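Local coordinates for protein MXIH (Shigella flexneri, PDB 2CA5) that probably polymerises, as the type III secretion needle subunit, into the hollow needle through which virulence proteins pass toward host cells, at residues T31-K36 with A48-K53. Sequence-based numbering, arbitrary orientation.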
# COMPACT_ATOMS: atom_id res chain seq x y z
N THR A 31 -7.93 9.14 2.39
CA THR A 31 -9.15 9.93 2.55
C THR A 31 -8.99 11.36 2.00
O THR A 31 -9.90 11.89 1.37
CB THR A 31 -9.63 9.97 4.02
OG1 THR A 31 -9.90 8.64 4.46
CG2 THR A 31 -10.89 10.79 4.13
N LEU A 32 -7.84 11.97 2.26
CA LEU A 32 -7.59 13.33 1.79
C LEU A 32 -7.44 13.34 0.26
O LEU A 32 -7.85 14.28 -0.41
CB LEU A 32 -6.34 13.92 2.46
CG LEU A 32 -6.48 14.24 3.96
CD1 LEU A 32 -5.37 15.17 4.42
CD2 LEU A 32 -7.83 14.83 4.29
N ALA A 33 -6.87 12.28 -0.29
CA ALA A 33 -6.73 12.18 -1.75
C ALA A 33 -8.12 12.03 -2.37
O ALA A 33 -8.42 12.60 -3.42
CB ALA A 33 -5.83 11.01 -2.13
N LEU A 34 -8.98 11.27 -1.71
CA LEU A 34 -10.34 11.08 -2.22
C LEU A 34 -11.08 12.41 -2.17
O LEU A 34 -11.82 12.77 -3.09
CB LEU A 34 -11.09 10.03 -1.38
CG LEU A 34 -12.49 9.63 -1.88
CD1 LEU A 34 -12.43 8.95 -3.26
CD2 LEU A 34 -13.21 8.74 -0.87
N ASP A 35 -10.87 13.15 -1.09
CA ASP A 35 -11.51 14.44 -0.89
C ASP A 35 -11.16 15.43 -2.01
O ASP A 35 -12.03 16.13 -2.52
CB ASP A 35 -11.09 15.02 0.46
CG ASP A 35 -11.79 16.32 0.79
OD1 ASP A 35 -13.01 16.29 1.05
OD2 ASP A 35 -11.11 17.37 0.78
N LYS A 36 -9.89 15.47 -2.39
CA LYS A 36 -9.48 16.38 -3.46
C LYS A 36 -10.13 16.00 -4.78
O LYS A 36 -10.61 16.85 -5.53
CB LYS A 36 -7.95 16.39 -3.61
CG LYS A 36 -7.23 17.02 -2.43
CD LYS A 36 -5.75 17.17 -2.69
CE LYS A 36 -5.06 17.81 -1.49
NZ LYS A 36 -5.42 17.11 -0.23
N ALA A 48 -5.07 10.30 -10.68
CA ALA A 48 -3.83 9.53 -10.65
C ALA A 48 -3.26 9.47 -9.24
O ALA A 48 -2.72 8.45 -8.83
CB ALA A 48 -2.80 10.14 -11.61
N GLU A 49 -3.36 10.57 -8.51
CA GLU A 49 -2.85 10.60 -7.15
C GLU A 49 -3.66 9.68 -6.24
O GLU A 49 -3.10 9.02 -5.36
CB GLU A 49 -2.83 12.03 -6.60
CG GLU A 49 -1.62 12.84 -7.09
CD GLU A 49 -1.66 14.30 -6.67
OE1 GLU A 49 -2.49 14.66 -5.81
OE2 GLU A 49 -0.84 15.08 -7.19
N TYR A 50 -4.98 9.64 -6.43
CA TYR A 50 -5.81 8.76 -5.61
C TYR A 50 -5.49 7.30 -5.93
O TYR A 50 -5.33 6.47 -5.03
CB TYR A 50 -7.31 9.03 -5.79
CG TYR A 50 -8.15 8.06 -4.99
CD1 TYR A 50 -8.20 8.14 -3.61
CD2 TYR A 50 -8.74 6.95 -5.61
CE1 TYR A 50 -8.90 7.22 -2.87
CE2 TYR A 50 -9.43 6.00 -4.86
CZ TYR A 50 -9.50 6.14 -3.50
OH TYR A 50 -10.16 5.21 -2.74
N GLN A 51 -5.35 6.99 -7.22
CA GLN A 51 -5.01 5.64 -7.66
C GLN A 51 -3.68 5.23 -7.06
O GLN A 51 -3.53 4.11 -6.59
CB GLN A 51 -4.89 5.58 -9.20
CG GLN A 51 -6.22 5.64 -9.95
CD GLN A 51 -6.04 5.85 -11.45
OE1 GLN A 51 -5.00 6.30 -11.92
NE2 GLN A 51 -7.09 5.57 -12.21
N SER A 52 -2.71 6.13 -7.11
CA SER A 52 -1.39 5.83 -6.57
C SER A 52 -1.45 5.57 -5.06
O SER A 52 -0.84 4.64 -4.55
CB SER A 52 -0.40 6.95 -6.91
OG SER A 52 0.79 6.84 -6.15
N LYS A 53 -2.23 6.38 -4.35
CA LYS A 53 -2.35 6.18 -2.91
C LYS A 53 -3.05 4.86 -2.60
O LYS A 53 -2.67 4.14 -1.67
CB LYS A 53 -3.09 7.35 -2.26
CG LYS A 53 -3.14 7.27 -0.75
CD LYS A 53 -1.74 7.27 -0.13
CE LYS A 53 -0.95 8.52 -0.48
NZ LYS A 53 0.35 8.58 0.25
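Tyr50 of helix 44-79 sets its aromatic ring edge-on to Ala33 and beside Leu34 of helix 22-39, and most of the contact runs through this one side chain. The backbones are already close here, the CA atoms of Ala33 and Tyr50 being 5.2 Å apart, and the methyl of Ala33 reaches Tyr50 CA at 4.1 Å. Tyr50 CB lies 4.4 Å from Ala33 CB. Beyond it, with CG anti to the backbone N (chi1 177°), the ring runs alongside Leu34 and points the same way. Tyr50 CD1 has Ala33 CB at 4.0 Å, near the ring plane, and also touches the main chain, 3.7 Å from Leu34 N. Tyr50 CE1 meets Leu34 CB at 3.9 Å. Leu34 CD1 lies over one face in a CH-pi contact, 4.2 Å from the centroid of the Tyr50 ring and offset toward its rim beside CE1 and CZ; at the tip, Tyr50 OH comes 4.4 Å from Leu34 CD1. Leu30 and Leu37 also touch Tyr50. Small Ala33 is consistent with the close approach within this helical hairpin. Contact between 31-36 and 48-53 probably rests on shape and dispersion, with the Lys53-Glu29 salt bridge adding a polar link beside it.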